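Local coordinates for citrate lyase subunit beta-like protein (Mycobacterium tuberculosis H37Rv, PDB 6AS5) that binds magnesium and probably acts as a carbon-carbon lyase of the HpcH/HpaI aldolase family, with a possible role in fatty acid biosynthesis, at residues A[71-76]-A[94-99]; A[39-44]-A[67-72]. All coordinates share one frame; numbering follows the deposited sequence.

Contact 1: residues A[71-76]-A[94-99]. With AAE (acetoacetic acid), chain F; COA (coenzyme A), chain E.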
loop_
_atom_site.group_PDB
_atom_site.type_symbol
_atom_site.label_atom_id
_atom_site.label_comp_id
_atom_site.label_asym_id
_atom_site.label_seq_id
_atom_site.Cartn_x
_atom_site.Cartn_y
_atom_site.Cartn_z
ATOM N N VAL A 71 -15.121 19.700 -16.513
ATOM C CA VAL A 71 -14.629 19.335 -17.837
ATOM C C VAL A 71 -13.283 18.640 -17.732
ATOM O O VAL A 71 -12.305 19.245 -17.296
ATOM C CB VAL A 71 -14.448 20.566 -18.759
ATOM C CG1 VAL A 71 -13.892 20.130 -20.109
ATOM C CG2 VAL A 71 -15.766 21.320 -18.940
ATOM N N ARG A 72 -13.219 17.378 -18.131
ATOM C CA ARG A 72 -11.929 16.695 -18.196
ATOM C C ARG A 72 -11.165 17.135 -19.438
ATOM O O ARG A 72 -11.569 16.840 -20.569
ATOM C CB ARG A 72 -12.067 15.167 -18.185
ATOM C CG ARG A 72 -10.700 14.460 -18.114
ATOM C CD ARG A 72 -10.813 12.973 -17.788
ATOM N NE ARG A 72 -11.093 12.208 -18.990
ATOM C CZ ARG A 72 -10.898 10.900 -19.131
ATOM N NH1 ARG A 72 -10.409 10.163 -18.133
ATOM N NH2 ARG A 72 -11.190 10.329 -20.292
ATOM N N ILE A 73 -10.074 17.864 -19.229
ATOM C CA ILE A 73 -9.255 18.311 -20.338
ATOM C C ILE A 73 -8.199 17.251 -20.627
ATOM O O ILE A 73 -8.238 16.166 -20.059
ATOM C CB ILE A 73 -8.587 19.677 -20.048
ATOM C CG1 ILE A 73 -7.612 19.582 -18.871
ATOM C CG2 ILE A 73 -9.638 20.743 -19.768
ATOM C CD1 ILE A 73 -7.049 20.945 -18.459
ATOM N N ASN A 74 -7.274 17.557 -21.525
ATOM C CA ASN A 74 -6.163 16.659 -21.818
ATOM C C ASN A 74 -4.954 16.895 -20.894
ATOM O O ASN A 74 -4.906 17.876 -20.155
ATOM C CB ASN A 74 -5.777 16.746 -23.305
ATOM C CG ASN A 74 -6.823 16.100 -24.220
ATOM O OD1 ASN A 74 -6.876 14.872 -24.360
ATOM N ND2 ASN A 74 -7.663 16.927 -24.840
ATOM N N ALA A 75 -3.987 15.984 -20.928
ATOM C CA ALA A 75 -2.880 16.011 -19.973
ATOM C C ALA A 75 -1.904 17.161 -20.253
ATOM O O ALA A 75 -1.851 17.674 -21.364
ATOM C CB ALA A 75 -2.152 14.681 -19.984
ATOM N N GLY A 76 -1.142 17.554 -19.239
ATOM C CA GLY A 76 -0.186 18.639 -19.374
ATOM C C GLY A 76 0.894 18.382 -20.419
ATOM O O GLY A 76 1.359 17.253 -20.588
ATOM N N THR A 94 -15.424 26.385 -14.468
ATOM C CA THR A 94 -14.340 26.816 -13.582
ATOM C C THR A 94 -13.562 25.655 -12.957
ATOM O O THR A 94 -12.498 25.858 -12.366
ATOM C CB THR A 94 -14.866 27.696 -12.447
ATOM O OG1 THR A 94 -15.591 26.884 -11.514
ATOM C CG2 THR A 94 -15.773 28.769 -12.987
ATOM N N THR A 95 -14.111 24.449 -13.082
ATOM C CA THR A 95 -13.486 23.244 -12.565
ATOM C C THR A 95 -13.159 22.292 -13.708
ATOM O O THR A 95 -14.017 21.949 -14.522
ATOM C CB THR A 95 -14.412 22.515 -11.567
ATOM O OG1 THR A 95 -14.869 23.450 -10.583
ATOM C CG2 THR A 95 -13.662 21.367 -10.878
ATOM N N VAL A 96 -11.905 21.873 -13.776
ATOM C CA VAL A 96 -11.490 20.937 -14.801
ATOM C C VAL A 96 -10.933 19.689 -14.140
ATOM O O VAL A 96 -10.523 19.728 -12.984
ATOM C CB VAL A 96 -10.408 21.536 -15.703
ATOM C CG1 VAL A 96 -10.986 22.677 -16.539
ATOM C CG2 VAL A 96 -9.235 21.992 -14.860
ATOM N N MET A 97 -10.936 18.581 -14.872
ATOM C CA MET A 97 -10.260 17.376 -14.420
ATOM C C MET A 97 -9.007 17.188 -15.243
ATOM O O MET A 97 -9.042 17.348 -16.462
ATOM C CB MET A 97 -11.160 16.153 -14.581
ATOM C CG MET A 97 -10.483 14.834 -14.190
ATOM S SD MET A 97 -11.628 13.433 -14.242
ATOM C CE MET A 97 -12.656 13.748 -12.806
ATOM N N LEU A 98 -7.901 16.848 -14.581
ATOM C CA LEU A 98 -6.619 16.693 -15.265
ATOM C C LEU A 98 -6.220 15.221 -15.357
ATOM O O LEU A 98 -5.938 14.558 -14.346
ATOM C CB LEU A 98 -5.522 17.517 -14.586
ATOM C CG LEU A 98 -4.080 17.293 -15.071
ATOM C CD1 LEU A 98 -3.949 17.675 -16.524
ATOM C CD2 LEU A 98 -3.089 18.092 -14.238
ATOM N N PRO A 99 -6.195 14.697 -16.581
ATOM C CA PRO A 99 -5.859 13.280 -16.708
ATOM C C PRO A 99 -4.351 13.070 -16.548
ATOM O O PRO A 99 -3.570 13.978 -16.866
ATOM C CB PRO A 99 -6.321 12.949 -18.126
ATOM C CG PRO A 99 -6.160 14.241 -18.875
ATOM C CD PRO A 99 -6.394 15.358 -17.886
HETATM O O1 AAE F . -8.660 4.019 -15.560
HETATM C C2 AAE F . -8.746 4.929 -16.433
HETATM O O3 AAE F . -7.710 5.304 -17.042
HETATM C C4 AAE F . -10.082 5.530 -16.748
HETATM C C5 AAE F . -10.342 6.980 -16.485
HETATM O O8 AAE F . -9.637 7.840 -16.979
HETATM C C9 AAE F . -11.488 7.385 -15.623
HETATM N N1A COA E . -24.028 10.130 -20.912
HETATM C C2A COA E . -25.306 10.430 -21.197
HETATM N N3A COA E . -26.177 9.498 -21.618
HETATM C C4A COA E . -25.777 8.219 -21.781
HETATM C C5A COA E . -24.460 7.860 -21.498
HETATM C C6A COA E . -23.586 8.861 -21.051
HETATM N N6A COA E . -22.164 8.493 -20.737
HETATM N N7A COA E . -24.331 6.536 -21.733
HETATM C C8A COA E . -25.526 6.082 -22.156
HETATM N N9A COA E . -26.401 7.098 -22.188
HETATM C C1B COA E . -27.793 7.022 -22.560
HETATM C C2B COA E . -28.046 6.947 -23.992
HETATM O O2B COA E . -28.222 8.224 -24.493
HETATM C C3B COA E . -29.305 6.267 -24.052
HETATM O O3B COA E . -30.279 7.201 -23.744
HETATM P P3B COA E . -31.660 7.123 -24.447
HETATM O O7A COA E . -32.006 5.669 -24.700
HETATM O O8A COA E . -31.575 7.887 -25.741
HETATM O O9A COA E . -32.725 7.723 -23.548
HETATM C C4B COA E . -29.230 5.289 -22.976
HETATM O O4B COA E . -28.326 5.865 -22.007
HETATM C C5B COA E . -28.734 4.006 -23.446
HETATM O O5B COA E . -27.474 3.941 -23.984
HETATM P P1A COA E . -26.761 2.586 -24.226
HETATM O O1A COA E . -27.298 1.982 -25.480
HETATM O O2A COA E . -26.979 1.666 -23.059
HETATM O O3A COA E . -25.234 2.814 -24.370
HETATM P P2A COA E . -24.608 3.363 -25.702
HETATM O O4A COA E . -24.174 2.226 -26.591
HETATM O O5A COA E . -25.579 4.280 -26.372
HETATM O O6A COA E . -23.325 4.148 -25.331
HETATM C CBP COA E . -21.185 4.420 -24.234
HETATM C CCP COA E . -22.410 3.547 -24.488
HETATM C CDP COA E . -20.675 4.975 -25.567
HETATM C CEP COA E . -20.092 3.670 -23.504
HETATM C CAP COA E . -21.688 5.555 -23.319
HETATM O OAP COA E . -22.193 4.928 -22.194
HETATM C C9P COA E . -20.581 6.484 -22.875
HETATM O O9P COA E . -20.176 7.386 -23.609
HETATM N N8P COA E . -20.013 6.234 -21.584
HETATM C C7P COA E . -18.926 7.056 -21.043
HETATM C C6P COA E . -17.701 7.180 -21.901
HETATM C C5P COA E . -16.669 8.145 -21.375
HETATM O O5P COA E . -16.953 9.329 -21.170
HETATM N N4P COA E . -15.346 7.664 -21.116
HETATM C C3P COA E . -14.407 8.617 -20.614
HETATM C C2P COA E . -13.926 8.334 -19.208
HETATM S S1P COA E . -13.910 6.607 -18.734
HETATM O O HOH W 1 -1.062 15.625 -16.978
#
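The guanidinium of R72 stands at the end of a chain that lies against M97. C2P of coenzyme A lies over one face, 3.6 Å from R72 NH2; E44 OE1 lies over the opposite face as a long, weak ion pair. At its edge, in its plane, acetoacetate O8 takes a weak hydrogen bond from R72 NH1 at 2.7 Å; the bond is bent, with an N-H...O angle of 129°. Its stronger polar partner is D42. With CG anti to the backbone N (chi1 -174°), the chain runs at a slant along M97; R72 CD is 3.7 Å from M97 SD, and the bend at chi3 follows.

The P99 ring packs against the loop that follows the strand. Its CD is 3.0 Å from I73 O, and its CG is 3.5 Å from A75 N. A water bridges G76 N and P99 O. V71 and V96 point to the other side of the sheet from R72 and M97. V96 CG1 meets CG2 of I73, from the loop after the strand, at 4.0 Å, with L88 of helix 79-88 packed on both residues.

The backbones are joined by three bonds: V71 N to T95 O, M97 N to V71 O at 2.9 Å, and I73 N to M97 O. Strands 69-72 and 95-98, linked by helix 79-88, form a beta-alpha-beta unit of the TIM barrel, with the substrate-binding R72 at its C-terminal mouth.

Contact 2: residues A[39-44]-A[67-72]. With COA (coenzyme A), chain E; AAE (acetoacetic acid), chain F.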
loop_
_atom_site.group_PDB
_atom_site.type_symbol
_atom_site.label_atom_id
_atom_site.label_comp_id
_atom_site.label_asym_id
_atom_site.label_seq_id
_atom_site.Cartn_x
_atom_site.Cartn_y
_atom_site.Cartn_z
ATOM N N VAL A 39 -21.859 16.268 -13.817
ATOM C CA VAL A 39 -21.483 15.687 -15.095
ATOM C C VAL A 39 -20.048 16.070 -15.402
ATOM O O VAL A 39 -19.652 17.225 -15.198
ATOM C CB VAL A 39 -22.377 16.213 -16.223
ATOM C CG1 VAL A 39 -21.811 15.825 -17.577
ATOM C CG2 VAL A 39 -23.801 15.696 -16.055
ATOM N N ILE A 40 -19.263 15.099 -15.859
ATOM C CA ILE A 40 -17.934 15.390 -16.369
ATOM C C ILE A 40 -17.974 15.315 -17.882
ATOM O O ILE A 40 -18.069 14.215 -18.448
ATOM C CB ILE A 40 -16.887 14.379 -15.888
ATOM C CG1 ILE A 40 -17.024 14.148 -14.379
ATOM C CG2 ILE A 40 -15.495 14.861 -16.300
ATOM C CD1 ILE A 40 -16.279 12.931 -13.847
ATOM N N LEU A 41 -17.942 16.482 -18.525
ATOM C CA LEU A 41 -17.783 16.577 -19.971
ATOM C C LEU A 41 -16.341 16.251 -20.346
ATOM O O LEU A 41 -15.404 16.892 -19.870
ATOM C CB LEU A 41 -18.174 17.973 -20.470
ATOM C CG LEU A 41 -19.651 18.277 -20.238
ATOM C CD1 LEU A 41 -20.020 19.615 -20.823
ATOM C CD2 LEU A 41 -20.530 17.154 -20.839
ATOM N N ASP A 42 -16.164 15.253 -21.206
ATOM C CA ASP A 42 -14.826 14.735 -21.476
ATOM C C ASP A 42 -14.258 15.155 -22.827
ATOM O O ASP A 42 -14.869 14.910 -23.861
ATOM C CB ASP A 42 -14.816 13.210 -21.381
ATOM C CG ASP A 42 -13.424 12.635 -21.548
ATOM O OD1 ASP A 42 -12.442 13.341 -21.203
ATOM O OD2 ASP A 42 -13.310 11.485 -22.032
ATOM N N LEU A 43 -13.085 15.784 -22.805
ATOM C CA LEU A 43 -12.339 16.064 -24.026
ATOM C C LEU A 43 -11.193 15.072 -24.242
ATOM O O LEU A 43 -10.557 15.076 -25.303
ATOM C CB LEU A 43 -11.788 17.498 -24.020
ATOM C CG LEU A 43 -12.807 18.643 -23.995
ATOM C CD1 LEU A 43 -12.131 19.927 -23.556
ATOM C CD2 LEU A 43 -13.478 18.834 -25.353
ATOM N N GLU A 44 -10.933 14.223 -23.246
ATOM C CA GLU A 44 -9.816 13.287 -23.327
ATOM C C GLU A 44 -10.134 11.936 -23.986
ATOM O O GLU A 44 -10.621 11.893 -25.105
ATOM C CB GLU A 44 -9.148 13.076 -21.964
ATOM C CG GLU A 44 -7.636 12.897 -22.088
ATOM C CD GLU A 44 -7.124 11.700 -21.316
ATOM O OE1 GLU A 44 -7.960 10.892 -20.859
ATOM O OE2 GLU A 44 -5.887 11.573 -21.160
ATOM N N GLU A 67 -21.957 24.961 -12.281
ATOM C CA GLU A 67 -21.838 24.628 -10.867
ATOM C C GLU A 67 -22.063 23.132 -10.620
ATOM O O GLU A 67 -21.911 22.642 -9.488
ATOM C CB GLU A 67 -22.830 25.445 -10.042
ATOM C CG GLU A 67 -22.934 26.908 -10.456
ATOM C CD GLU A 67 -21.627 27.669 -10.307
ATOM O OE1 GLU A 67 -20.576 27.166 -10.759
ATOM O OE2 GLU A 67 -21.653 28.781 -9.734
ATOM N N ARG A 68 -22.437 22.408 -11.671
ATOM C CA ARG A 68 -22.646 20.966 -11.553
ATOM C C ARG A 68 -21.975 20.248 -12.715
ATOM O O ARG A 68 -22.310 19.104 -13.051
ATOM C CB ARG A 68 -24.139 20.630 -11.504
ATOM C CG ARG A 68 -24.866 21.129 -10.250
ATOM C CD ARG A 68 -24.468 20.342 -8.996
ATOM N NE ARG A 68 -25.244 20.737 -7.820
ATOM C CZ ARG A 68 -24.722 21.246 -6.703
ATOM N NH1 ARG A 68 -23.409 21.421 -6.591
ATOM N NH2 ARG A 68 -25.516 21.576 -5.690
ATOM N N THR A 69 -21.024 20.932 -13.330
ATOM C CA THR A 69 -20.313 20.366 -14.456
ATOM C C THR A 69 -18.810 20.584 -14.322
ATOM O O THR A 69 -18.346 21.681 -14.007
ATOM C CB THR A 69 -20.795 20.966 -15.785
ATOM O OG1 THR A 69 -22.228 20.899 -15.852
ATOM C CG2 THR A 69 -20.183 20.216 -16.963
ATOM N N VAL A 70 -18.073 19.508 -14.557
ATOM C CA VAL A 70 -16.615 19.525 -14.604
ATOM C C VAL A 70 -16.200 19.118 -15.999
ATOM O O VAL A 70 -16.860 18.287 -16.602
ATOM C CB VAL A 70 -16.041 18.498 -13.625
ATOM C CG1 VAL A 70 -14.507 18.366 -13.796
ATOM C CG2 VAL A 70 -16.414 18.888 -12.207
ATOM N N VAL A 71 -15.121 19.700 -16.513
ATOM C CA VAL A 71 -14.629 19.335 -17.837
ATOM C C VAL A 71 -13.283 18.640 -17.732
ATOM O O VAL A 71 -12.305 19.245 -17.296
ATOM C CB VAL A 71 -14.448 20.566 -18.759
ATOM C CG1 VAL A 71 -13.892 20.130 -20.109
ATOM C CG2 VAL A 71 -15.766 21.320 -18.940
ATOM N N ARG A 72 -13.219 17.378 -18.131
ATOM C CA ARG A 72 -11.929 16.695 -18.196
ATOM C C ARG A 72 -11.165 17.135 -19.438
ATOM O O ARG A 72 -11.569 16.840 -20.569
ATOM C CB ARG A 72 -12.067 15.167 -18.185
ATOM C CG ARG A 72 -10.700 14.460 -18.114
ATOM C CD ARG A 72 -10.813 12.973 -17.788
ATOM N NE ARG A 72 -11.093 12.208 -18.990
ATOM C CZ ARG A 72 -10.898 10.900 -19.131
ATOM N NH1 ARG A 72 -10.409 10.163 -18.133
ATOM N NH2 ARG A 72 -11.190 10.329 -20.292
HETATM N N1A COA E . -24.028 10.130 -20.912
HETATM C C2A COA E . -25.306 10.430 -21.197
HETATM N N3A COA E . -26.177 9.498 -21.618
HETATM C C4A COA E . -25.777 8.219 -21.781
HETATM C C5A COA E . -24.460 7.860 -21.498
HETATM C C6A COA E . -23.586 8.861 -21.051
HETATM N N6A COA E . -22.164 8.493 -20.737
HETATM N N7A COA E . -24.331 6.536 -21.733
HETATM C C8A COA E . -25.526 6.082 -22.156
HETATM N N9A COA E . -26.401 7.098 -22.188
HETATM C C1B COA E . -27.793 7.022 -22.560
HETATM C C2B COA E . -28.046 6.947 -23.992
HETATM O O2B COA E . -28.222 8.224 -24.493
HETATM C C3B COA E . -29.305 6.267 -24.052
HETATM O O3B COA E . -30.279 7.201 -23.744
HETATM P P3B COA E . -31.660 7.123 -24.447
HETATM O O7A COA E . -32.006 5.669 -24.700
HETATM O O8A COA E . -31.575 7.887 -25.741
HETATM O O9A COA E . -32.725 7.723 -23.548
HETATM C C4B COA E . -29.230 5.289 -22.976
HETATM O O4B COA E . -28.326 5.865 -22.007
HETATM C C5B COA E . -28.734 4.006 -23.446
HETATM O O5B COA E . -27.474 3.941 -23.984
HETATM P P1A COA E . -26.761 2.586 -24.226
HETATM O O1A COA E . -27.298 1.982 -25.480
HETATM O O2A COA E . -26.979 1.666 -23.059
HETATM O O3A COA E . -25.234 2.814 -24.370
HETATM P P2A COA E . -24.608 3.363 -25.702
HETATM O O4A COA E . -24.174 2.226 -26.591
HETATM O O5A COA E . -25.579 4.280 -26.372
HETATM O O6A COA E . -23.325 4.148 -25.331
HETATM C CBP COA E . -21.185 4.420 -24.234
HETATM C CCP COA E . -22.410 3.547 -24.488
HETATM C CDP COA E . -20.675 4.975 -25.567
HETATM C CEP COA E . -20.092 3.670 -23.504
HETATM C CAP COA E . -21.688 5.555 -23.319
HETATM O OAP COA E . -22.193 4.928 -22.194
HETATM C C9P COA E . -20.581 6.484 -22.875
HETATM O O9P COA E . -20.176 7.386 -23.609
HETATM N N8P COA E . -20.013 6.234 -21.584
HETATM C C7P COA E . -18.926 7.056 -21.043
HETATM C C6P COA E . -17.701 7.180 -21.901
HETATM C C5P COA E . -16.669 8.145 -21.375
HETATM O O5P COA E . -16.953 9.329 -21.170
HETATM N N4P COA E . -15.346 7.664 -21.116
HETATM C C3P COA E . -14.407 8.617 -20.614
HETATM C C2P COA E . -13.926 8.334 -19.208
HETATM S S1P COA E . -13.910 6.607 -18.734
HETATM O O1 AAE F . -8.660 4.019 -15.560
HETATM C C2 AAE F . -8.746 4.929 -16.433
HETATM O O3 AAE F . -7.710 5.304 -17.042
HETATM C C4 AAE F . -10.082 5.530 -16.748
HETATM C C5 AAE F . -10.342 6.980 -16.485
HETATM O O8 AAE F . -9.637 7.840 -16.979
HETATM C C9 AAE F . -11.488 7.385 -15.623
#
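D42 and R72 lie side by side and point the same way. R72 grips the carboxylate side-on with two nitrogens: NE meets D42 OD1 at 2.8 Å, and NH2 meets D42 OD2 at 3.0 Å. The NE bond is nearly straight (167°), and OD1 lies in the guanidinium plane. The carboxylate is not coplanar with the guanidinium; their planes are 66° apart, and both nitrogens arrive from above the carboxylate. E44 N reaches D42 OD1 from the opposite face at 2.7 Å, which makes an Asx turn. OD1 is thus held from two sides, and G46 N binds OD2.

E44 crosses the same guanidinium from above. Its OE1 sits over the centre of the group, 3.3 Å from R72 NH2. No N-H points at it, so this long ion pair is weak and rests on charge alone. The carboxylate is turned 77° from the guanidinium, and its OE2 forms a salt bridge with K100.

With CG2 anti to the backbone N, I40 brings it up to R72 CB at 3.9 Å. On the other face of the sheet, L41 CG lies across T69 CG2 at 3.8 Å. Beyond it, L43 CD1 meets V71 CG1 at 3.9 Å, beside L59 of helix 52-61.

V39 to D42 pair in parallel with T69 to R72. The backbone bonds alternate from V39 N to R68 O through to L43 N to R72 O. The two strands and helix 52-61 make a beta-alpha-beta unit of the TIM barrel, ending in a salt-bridge network at the substrate site.

Contacts 1 and 2 are consecutive steps round one barrel. Strand 69-72 lies between strands 38-42 and 95-98, so V71 and R72 belong to both contacts. Their centres are 8 Å apart. The loops after the strands also meet: P99 CB is 3.4 Å from E44 OE2, and the N74 side chain packs on E44. Contact 2 orients R72, and contact 1 packs its chain from the M97 side. The R72 side chain lies about 4 Å from the bound magnesium and about 6 Å from the side chain of the metal ligand D146. The P99 side chain is about 3 Å from that of E120, which binds magnesium and substrate. Backbone N atoms of E145 and D146 bind acetoacetate.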